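Local coordinates for fatty-acid-binding protein 1 (Arabidopsis thaliana, PDB 4DOO) that binds fatty acids, saturated ones preferentially, within a chalcone-isomerase-like fold, and may take part in alpha-linolenic acid metabolism, at residues A[47-52]-A[83-88]; A[75-80]-A[194-199]; A[121-126]-A[170-175]. One frame throughout, in Å; residues are numbered along the deposited sequence.

Overall arrangement
Interactions 1 and 2 are buried, while interaction 3 lies nearer the surface. Interaction 1 joins two neighbouring strands of the antiparallel sheet. Its chemistry is mainly backbone hydrogen bonding, with a lysine-aspartate pair at one end. Interactions 2 and 3 pack helices through apolar side chains and have no hydrogen bond across them. Phe195 ties the first two together: its ring lies in interaction 2 and also touches Val47 and Met87 of interaction 1. Helix 76-82 leads on to strand 87-93, so the two contacts share a chain connection as well. Interaction 3 stands apart, about 23 Å from interaction 2 and about 20 Å from interaction 1, centre to centre.

Interaction 1: residues A[47-52]-A[83-88]; sequences VYADCD and ADIKMT
Tyr48 and Thr88 form an antiparallel hydrogen-bonded pair. Tyr48 N gives a bond to Thr88 O (2.8 Å) that is nearly straight, at 169° about the hydrogen. Thr88 N returns one to Tyr48 O (3.0 Å). A third bond runs from Asp50 N to Lys86 O (2.9 Å). Ala49 and Met87 are the non-hydrogen-bonded pair between them.

The apolar contacts are modest. Ala49 CB lies 4.3 Å from Met87 CG on one face of the sheet. Tyr48 CB meets Thr88 CB on the other face, and Thr88 O sits at the edge of the tyrosine ring.

The charged pair lies at the strand end. Asp50 and Lys86 run side by side, and the lysine bends at chi3 and chi4. The salt bridge from Lys86 NZ to Asp50 OD2 is long, at 3.8 Å. Asp53 is the stronger partner: it pairs with Lys86 NZ, and its N bonds to Asp50 OD1, which caps helix 51-61.

Strand 39-50 lies between strands 22-33 and 87-93. On the 22-33 side, Val47 makes backbone bonds with Leu25 and Gly26, and Ala49 with Arg23. Helix 189-202 covers the Ala49 and Met87 face, where Phe195 touches Val47 and Met87.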
loop_
_atom_site.group_PDB
_atom_site.type_symbol
_atom_site.label_atom_id
_atom_site.label_comp_id
_atom_site.label_asym_id
_atom_site.label_seq_id
_atom_site.Cartn_x
_atom_site.Cartn_y
_atom_site.Cartn_z
ATOM N N VAL A 47 2.783 -5.073 -2.398
ATOM C CA VAL A 47 3.456 -4.141 -1.502
ATOM C C VAL A 47 4.965 -4.352 -1.560
ATOM O O VAL A 47 5.454 -5.452 -1.291
ATOM C CB VAL A 47 2.979 -4.327 -0.047
ATOM C CG1 VAL A 47 3.636 -3.284 0.850
ATOM C CG2 VAL A 47 1.458 -4.208 0.027
ATOM N N TYR A 48 5.686 -3.286 -1.912
ATOM C CA TYR A 48 7.144 -3.305 -2.033
ATOM C C TYR A 48 7.810 -2.424 -0.976
ATOM O O TYR A 48 7.273 -1.386 -0.605
ATOM C CB TYR A 48 7.579 -2.779 -3.402
ATOM C CG TYR A 48 7.105 -3.578 -4.587
ATOM C CD1 TYR A 48 5.793 -3.465 -5.055
ATOM C CD2 TYR A 48 7.975 -4.433 -5.257
ATOM C CE1 TYR A 48 5.360 -4.182 -6.164
ATOM C CE2 TYR A 48 7.552 -5.160 -6.370
ATOM C CZ TYR A 48 6.245 -5.026 -6.819
ATOM O OH TYR A 48 5.820 -5.740 -7.919
ATOM N N ALA A 49 8.984 -2.838 -0.514
ATOM C CA ALA A 49 9.734 -2.071 0.481
ATOM C C ALA A 49 11.220 -2.071 0.115
ATOM O O ALA A 49 11.755 -3.082 -0.332
ATOM C CB ALA A 49 9.532 -2.671 1.870
ATOM N N ASP A 50 11.877 -0.931 0.302
ATOM C CA ASP A 50 13.299 -0.803 0.001
ATOM C C ASP A 50 14.099 -1.651 0.984
ATOM O O ASP A 50 13.976 -1.496 2.200
ATOM C CB ASP A 50 13.729 0.665 0.095
ATOM C CG ASP A 50 15.209 0.855 -0.168
ATOM O OD1 ASP A 50 16.023 0.604 0.747
ATOM O OD2 ASP A 50 15.561 1.244 -1.300
ATOM N N CYS A 51 14.919 -2.548 0.446
ATOM C CA CYS A 51 15.726 -3.456 1.254
ATOM C C CYS A 51 16.637 -2.781 2.262
ATOM O O CYS A 51 16.657 -3.158 3.433
ATOM C CB CYS A 51 16.574 -4.348 0.346
ATOM S SG CYS A 51 15.599 -5.466 -0.656
ATOM N N ASP A 52 17.404 -1.794 1.808
ATOM C CA ASP A 52 18.326 -1.106 2.707
ATOM C C ASP A 52 17.607 -0.406 3.854
ATOM O O ASP A 52 18.072 -0.435 4.991
ATOM C CB ASP A 52 19.174 -0.088 1.939
ATOM C CG ASP A 52 20.080 -0.740 0.907
ATOM O OD1 ASP A 52 20.706 -1.775 1.221
ATOM O OD2 ASP A 52 20.175 -0.206 -0.219
ATOM N N ALA A 83 8.608 4.211 10.229
ATOM C CA ALA A 83 9.988 4.441 9.824
ATOM C C ALA A 83 10.084 5.088 8.442
ATOM O O ALA A 83 9.154 5.013 7.635
ATOM C CB ALA A 83 10.747 3.132 9.837
ATOM N N ASP A 84 11.211 5.736 8.172
ATOM C CA ASP A 84 11.405 6.366 6.878
ATOM C C ASP A 84 11.882 5.278 5.929
ATOM O O ASP A 84 13.070 5.155 5.635
ATOM C CB ASP A 84 12.434 7.498 6.976
ATOM C CG ASP A 84 12.573 8.272 5.676
ATOM O OD1 ASP A 84 11.589 8.330 4.906
ATOM O OD2 ASP A 84 13.659 8.836 5.430
ATOM N N ILE A 85 10.932 4.471 5.475
ATOM C CA ILE A 85 11.210 3.373 4.568
ATOM C C ILE A 85 10.479 3.622 3.253
ATOM O O ILE A 85 9.262 3.811 3.239
ATOM C CB ILE A 85 10.729 2.023 5.174
ATOM C CG1 ILE A 85 11.590 1.666 6.388
ATOM C CG2 ILE A 85 10.779 0.924 4.118
ATOM C CD1 ILE A 85 11.095 0.457 7.176
ATOM N N LYS A 86 11.233 3.644 2.160
ATOM C CA LYS A 86 10.652 3.846 0.840
ATOM C C LYS A 86 9.834 2.610 0.494
ATOM O O LYS A 86 10.309 1.481 0.625
ATOM C CB LYS A 86 11.749 4.056 -0.204
ATOM C CG LYS A 86 12.460 5.399 -0.070
ATOM C CD LYS A 86 13.496 5.615 -1.169
ATOM C CE LYS A 86 14.647 4.629 -1.080
ATOM N NZ LYS A 86 15.381 4.754 0.213
ATOM N N MET A 87 8.602 2.831 0.059
ATOM C CA MET A 87 7.729 1.732 -0.300
ATOM C C MET A 87 6.905 2.055 -1.533
ATOM O O MET A 87 6.745 3.222 -1.912
ATOM C CB MET A 87 6.768 1.420 0.844
ATOM C CG MET A 87 7.422 1.097 2.173
ATOM S SD MET A 87 6.162 0.601 3.356
ATOM C CE MET A 87 7.176 -0.114 4.664
ATOM N N THR A 88 6.376 1.007 -2.149
ATOM C CA THR A 88 5.526 1.162 -3.318
ATOM C C THR A 88 4.344 0.218 -3.180
ATOM O O THR A 88 4.501 -0.930 -2.756
ATOM C CB THR A 88 6.260 0.805 -4.636
ATOM O OG1 THR A 88 7.300 1.753 -4.885
ATOM C CG2 THR A 88 5.282 0.833 -5.817
HETATM O O HOH W 1 17.787 3.341 0.484
#

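Interaction 2: residues A[75-80]-A[194-199]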
loop_
_atom_site.group_PDB
_atom_site.type_symbol
_atom_site.label_atom_id
_atom_site.label_comp_id
_atom_site.label_asym_id
_atom_site.label_seq_id
_atom_site.Cartn_x
_atom_site.Cartn_y
_atom_site.Cartn_z
ATOM N N SER A 75 5.130 -4.717 18.284
ATOM C CA SER A 75 5.504 -3.385 17.818
ATOM C C SER A 75 6.078 -3.330 16.399
ATOM O O SER A 75 6.162 -2.252 15.808
ATOM C CB SER A 75 6.539 -2.788 18.772
ATOM O OG SER A 75 7.711 -3.595 18.780
ATOM N N PHE A 76 6.472 -4.478 15.856
ATOM C CA PHE A 76 7.091 -4.521 14.528
ATOM C C PHE A 76 6.307 -3.821 13.429
ATOM O O PHE A 76 6.853 -2.982 12.713
ATOM C CB PHE A 76 7.369 -5.974 14.124
ATOM C CG PHE A 76 8.159 -6.114 12.846
ATOM C CD1 PHE A 76 9.356 -5.426 12.669
ATOM C CD2 PHE A 76 7.726 -6.967 11.836
ATOM C CE1 PHE A 76 10.112 -5.587 11.506
ATOM C CE2 PHE A 76 8.473 -7.135 10.669
ATOM C CZ PHE A 76 9.665 -6.447 10.505
ATOM N N MET A 77 5.030 -4.165 13.298
ATOM C CA MET A 77 4.193 -3.570 12.267
ATOM C C MET A 77 4.182 -2.040 12.327
ATOM O O MET A 77 4.412 -1.377 11.316
ATOM C CB MET A 77 2.767 -4.122 12.374
ATOM C CG MET A 77 1.792 -3.545 11.352
ATOM S SD MET A 77 0.213 -4.416 11.338
ATOM C CE MET A 77 -0.549 -3.793 12.819
ATOM N N ASP A 78 3.932 -1.476 13.504
ATOM C CA ASP A 78 3.898 -0.019 13.630
ATOM C C ASP A 78 5.281 0.603 13.434
ATOM O O ASP A 78 5.399 1.715 12.916
ATOM C CB ASP A 78 3.347 0.403 14.994
ATOM C CG ASP A 78 2.915 1.857 15.016
ATOM O OD1 ASP A 78 1.814 2.150 14.506
ATOM O OD2 ASP A 78 3.672 2.708 15.525
ATOM N N ASP A 79 6.330 -0.101 13.850
ATOM C CA ASP A 79 7.680 0.434 13.683
ATOM C C ASP A 79 8.013 0.565 12.196
ATOM O O ASP A 79 8.624 1.554 11.775
ATOM C CB ASP A 79 8.727 -0.453 14.374
ATOM C CG ASP A 79 8.744 -0.284 15.891
ATOM O OD1 ASP A 79 8.372 0.802 16.387
ATOM O OD2 ASP A 79 9.151 -1.234 16.589
ATOM N N LEU A 80 7.610 -0.430 11.405
ATOM C CA LEU A 80 7.855 -0.411 9.962
ATOM C C LEU A 80 7.121 0.740 9.287
ATOM O O LEU A 80 7.712 1.487 8.507
ATOM C CB LEU A 80 7.397 -1.718 9.307
ATOM C CG LEU A 80 8.282 -2.957 9.418
ATOM C CD1 LEU A 80 7.550 -4.148 8.799
ATOM C CD2 LEU A 80 9.615 -2.712 8.707
ATOM N N ASP A 194 2.041 -11.997 4.997
ATOM C CA ASP A 194 3.168 -12.294 4.124
ATOM C C ASP A 194 4.133 -11.118 4.138
ATOM O O ASP A 194 5.344 -11.305 4.154
ATOM C CB ASP A 194 2.697 -12.549 2.688
ATOM C CG ASP A 194 2.005 -13.890 2.529
ATOM O OD1 ASP A 194 1.430 -14.145 1.444
ATOM O OD2 ASP A 194 2.043 -14.691 3.489
ATOM N N PHE A 195 3.594 -9.903 4.130
ATOM C CA PHE A 195 4.440 -8.718 4.132
ATOM C C PHE A 195 5.312 -8.663 5.380
ATOM O O PHE A 195 6.517 -8.431 5.288
ATOM C CB PHE A 195 3.585 -7.443 4.032
ATOM C CG PHE A 195 4.356 -6.171 4.273
ATOM C CD1 PHE A 195 4.533 -5.681 5.565
ATOM C CD2 PHE A 195 4.925 -5.473 3.213
ATOM C CE1 PHE A 195 5.267 -4.515 5.797
ATOM C CE2 PHE A 195 5.660 -4.306 3.437
ATOM C CZ PHE A 195 5.828 -3.829 4.730
ATOM N N LEU A 196 4.699 -8.878 6.540
ATOM C CA LEU A 196 5.419 -8.838 7.806
ATOM C C LEU A 196 6.416 -9.991 7.918
ATOM O O LEU A 196 7.527 -9.812 8.426
ATOM C CB LEU A 196 4.424 -8.870 8.968
ATOM C CG LEU A 196 3.500 -7.648 9.046
ATOM C CD1 LEU A 196 2.465 -7.842 10.165
ATOM C CD2 LEU A 196 4.336 -6.400 9.298
ATOM N N ASP A 197 6.022 -11.168 7.441
ATOM C CA ASP A 197 6.908 -12.327 7.474
ATOM C C ASP A 197 8.138 -12.053 6.617
ATOM O O ASP A 197 9.265 -12.283 7.049
ATOM C CB ASP A 197 6.219 -13.590 6.933
ATOM C CG ASP A 197 5.214 -14.195 7.908
ATOM O OD1 ASP A 197 5.267 -13.883 9.115
ATOM O OD2 ASP A 197 4.375 -15.010 7.460
ATOM N N ASN A 198 7.923 -11.552 5.401
ATOM C CA ASN A 198 9.036 -11.288 4.498
ATOM C C ASN A 198 9.851 -10.055 4.870
ATOM O O ASN A 198 11.050 -9.997 4.594
ATOM C CB ASN A 198 8.539 -11.201 3.044
ATOM C CG ASN A 198 7.960 -12.521 2.552
ATOM O OD1 ASN A 198 8.506 -13.592 2.839
ATOM N ND2 ASN A 198 6.856 -12.455 1.809
ATOM N N ALA A 199 9.210 -9.071 5.497
ATOM C CA ALA A 199 9.929 -7.872 5.919
ATOM C C ALA A 199 10.884 -8.277 7.040
ATOM O O ALA A 199 12.004 -7.771 7.134
ATOM C CB ALA A 199 8.948 -6.797 6.424
#
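Leu80 puts one bump into this helix-helix contact. Its CD1 enters a hollow formed by Phe195, Leu196 and Ala199. Leu80 CD1 lies 3.8 Å from Phe195 CE1 and equally near Ala199 CB, with Leu196 CD2 close by. Leu80 and Phe195 meet tip to tip. Leu80 CD1 also rests over one face of the Phe76 ring, 3.5 Å above its plane and offset toward the rim. This methyl is therefore held from both helices.

Leu196 is the bump that comes the other way, and the residue most covered by the opposite segment. Leu196 CD2 fits against the backbone and the start of the side chain of Met77, 4.1 Å from Met77 CB. The far end of Met77 leads away, with a bend at chi3. CD2 of Leu196 also lies in the plane of the Phe195 ring, at its edge.

Phe76 lies beside Leu196 and Ala199. Its CB bond points toward helix 189-202, and CG is anti to the backbone N (chi1 -173°). The ring arrives edge first. Phe76 CE2 comes to 3.6 Å from Leu196 O, which lies in the ring plane. Phe76 CZ reaches 4.2 Å from Ala199 CB.

The axes of the 76-80 and 194-199 segments approach to 11.1 Å at 80°, so the contact is confined to a compact patch. Around it, Ile70 and Ala200 touch Phe76, and Leu25 of the sheet lies against Phe195 and Ala199.

No hydrogen bond crosses between the segments. The contact is apolar and non-directional, so position is set by the fit of methyls and ring edge.

Interaction 3: residues A[121-126]-A[170-175]; sequences SDNDEL and SHLLCR
Two helix starts meet here: Leu126, in the first turn of helix 124-131, packs on the N-terminal turn of helix 171-182 at Ser170, Leu172 and Leu173. The two methyls of Leu126 divide the work. Leu126 CD2 lies 3.6 Å from Leu172 CD2 and equally near Ser170 OG. Leu126 CD1 lies beside the serine as well, 3.9 Å from Ser170 CB, and also reaches Leu173 CB. The Leu126 and Leu172 side chains cross obliquely. In Leu126, CG is anti to the backbone N (chi1 178°), which carries the branch point out to the other helix.

Asn123 adds a polar edge. Its side chain crosses that of Leu172 at about a right angle, and Asn123 OD1 comes to 3.5 Å from Leu172 CD2. This residue stands at the N-cap position of helix 124-131, but its side chain makes no capping bond.

Ser170 does cap its helix. Ser170 OG accepts from Leu173 N at 3.0 Å, with an angle of 168° about the hydrogen. The same oxygen therefore satisfies a helix N-H and touches both methyls of Leu126. An alanine at Ser170 would probably leave Leu173 N without its capping partner and open a small gap beside the Leu126 methyls.

Leu115 of helix 100-118 touches Asn123, Leu126 and Leu172, and so joins the two helix starts to a third helix. Leu173 touches Leu156 of strand 155-160 and lies about 9 Å from bound lauric acid, side chain to ligand. The contact combines a serine N-cap with leucine packing, a surface contact between helices of the chalcone-isomerase-like fold.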
loop_
_atom_site.group_PDB
_atom_site.type_symbol
_atom_site.label_atom_id
_atom_site.label_comp_id
_atom_site.label_asym_id
_atom_site.label_seq_id
_atom_site.Cartn_x
_atom_site.Cartn_y
_atom_site.Cartn_z
ATOM N N SER A 121 -8.825 16.480 13.666
ATOM C CA SER A 121 -10.224 16.352 13.277
ATOM C C SER A 121 -10.616 17.346 12.182
ATOM O O SER A 121 -11.700 17.927 12.214
ATOM C CB SER A 121 -11.113 16.542 14.506
ATOM O OG SER A 121 -10.818 15.569 15.497
ATOM N N ASP A 122 -9.725 17.528 11.211
ATOM C CA ASP A 122 -9.952 18.452 10.098
ATOM C C ASP A 122 -8.873 18.297 9.031
ATOM O O ASP A 122 -7.995 19.152 8.881
ATOM C CB ASP A 122 -9.965 19.894 10.615
ATOM C CG ASP A 122 -10.267 20.911 9.523
ATOM O OD1 ASP A 122 -11.325 20.790 8.866
ATOM O OD2 ASP A 122 -9.442 21.832 9.322
ATOM N N ASN A 123 -8.952 17.198 8.288
ATOM C CA ASN A 123 -7.988 16.910 7.231
ATOM C C ASN A 123 -8.670 16.995 5.874
ATOM O O ASN A 123 -8.180 16.421 4.889
ATOM C CB ASN A 123 -7.419 15.508 7.411
ATOM C CG ASN A 123 -6.889 15.285 8.795
ATOM O OD1 ASN A 123 -5.945 15.955 9.224
ATOM N ND2 ASN A 123 -7.490 14.348 9.513
ATOM N N ASP A 124 -9.796 17.701 5.821
ATOM C CA ASP A 124 -10.530 17.849 4.575
ATOM C C ASP A 124 -9.623 18.346 3.455
ATOM O O ASP A 124 -9.661 17.809 2.352
ATOM C CB ASP A 124 -11.691 18.819 4.776
ATOM C CG ASP A 124 -12.612 18.392 5.902
ATOM O OD1 ASP A 124 -13.164 17.274 5.826
ATOM O OD2 ASP A 124 -12.797 19.175 6.856
ATOM N N GLU A 125 -8.813 19.366 3.734
ATOM C CA GLU A 125 -7.925 19.911 2.712
ATOM C C GLU A 125 -6.859 18.909 2.305
ATOM O O GLU A 125 -6.482 18.824 1.138
ATOM C CB GLU A 125 -7.265 21.213 3.191
ATOM C CG GLU A 125 -8.259 22.322 3.532
ATOM C CD GLU A 125 -7.604 23.687 3.685
ATOM O OE1 GLU A 125 -8.323 24.660 4.005
ATOM O OE2 GLU A 125 -6.375 23.785 3.479
ATOM N N LEU A 126 -6.368 18.150 3.275
ATOM C CA LEU A 126 -5.358 17.142 2.995
ATOM C C LEU A 126 -5.970 16.097 2.069
ATOM O O LEU A 126 -5.385 15.744 1.044
ATOM C CB LEU A 126 -4.888 16.484 4.297
ATOM C CG LEU A 126 -3.860 15.360 4.123
ATOM C CD1 LEU A 126 -2.666 15.885 3.335
ATOM C CD2 LEU A 126 -3.426 14.840 5.488
ATOM N N SER A 170 3.273 14.624 3.108
ATOM C CA SER A 170 2.478 14.517 4.323
ATOM C C SER A 170 2.713 13.184 5.013
ATOM O O SER A 170 2.391 12.126 4.475
ATOM C CB SER A 170 0.988 14.677 3.995
ATOM O OG SER A 170 0.165 14.335 5.104
ATOM N N HIS A 171 3.286 13.244 6.208
ATOM C CA HIS A 171 3.551 12.044 6.987
ATOM C C HIS A 171 2.208 11.381 7.287
ATOM O O HIS A 171 2.072 10.158 7.229
ATOM C CB HIS A 171 4.256 12.428 8.291
ATOM C CG HIS A 171 4.760 11.259 9.076
ATOM N ND1 HIS A 171 3.926 10.288 9.589
ATOM C CD2 HIS A 171 6.014 10.910 9.445
ATOM C CE1 HIS A 171 4.646 9.391 10.239
ATOM N NE2 HIS A 171 5.916 9.745 10.168
ATOM N N LEU A 172 1.209 12.205 7.592
ATOM C CA LEU A 172 -0.127 11.710 7.906
ATOM C C LEU A 172 -0.755 10.935 6.746
ATOM O O LEU A 172 -1.263 9.825 6.932
ATOM C CB LEU A 172 -1.035 12.879 8.298
ATOM C CG LEU A 172 -2.502 12.539 8.557
ATOM C CD1 LEU A 172 -2.603 11.512 9.671
ATOM C CD2 LEU A 172 -3.258 13.811 8.924
ATOM N N LEU A 173 -0.727 11.522 5.556
ATOM C CA LEU A 173 -1.299 10.867 4.382
ATOM C C LEU A 173 -0.583 9.552 4.072
ATOM O O LEU A 173 -1.228 8.542 3.799
ATOM C CB LEU A 173 -1.228 11.791 3.163
ATOM C CG LEU A 173 -1.891 11.259 1.888
ATOM C CD1 LEU A 173 -3.361 10.959 2.149
ATOM C CD2 LEU A 173 -1.752 12.291 0.778
ATOM N N CYS A 174 0.748 9.564 4.116
ATOM C CA CYS A 174 1.509 8.348 3.839
ATOM C C CYS A 174 1.107 7.238 4.795
ATOM O O CYS A 174 0.831 6.114 4.379
ATOM C CB CYS A 174 3.011 8.604 3.969
ATOM S SG CYS A 174 3.721 9.527 2.603
ATOM N N ARG A 175 1.070 7.570 6.080
ATOM C CA ARG A 175 0.707 6.619 7.123
ATOM C C ARG A 175 -0.702 6.071 6.915
ATOM O O ARG A 175 -0.934 4.864 7.018
ATOM C CB ARG A 175 0.782 7.311 8.483
ATOM C CG ARG A 175 0.729 6.385 9.667
ATOM C CD ARG A 175 1.977 5.528 9.729
ATOM N NE ARG A 175 2.174 4.981 11.063
ATOM C CZ ARG A 175 1.311 4.181 11.680
ATOM N NH1 ARG A 175 0.180 3.821 11.087
ATOM N NH2 ARG A 175 1.576 3.753 12.901
#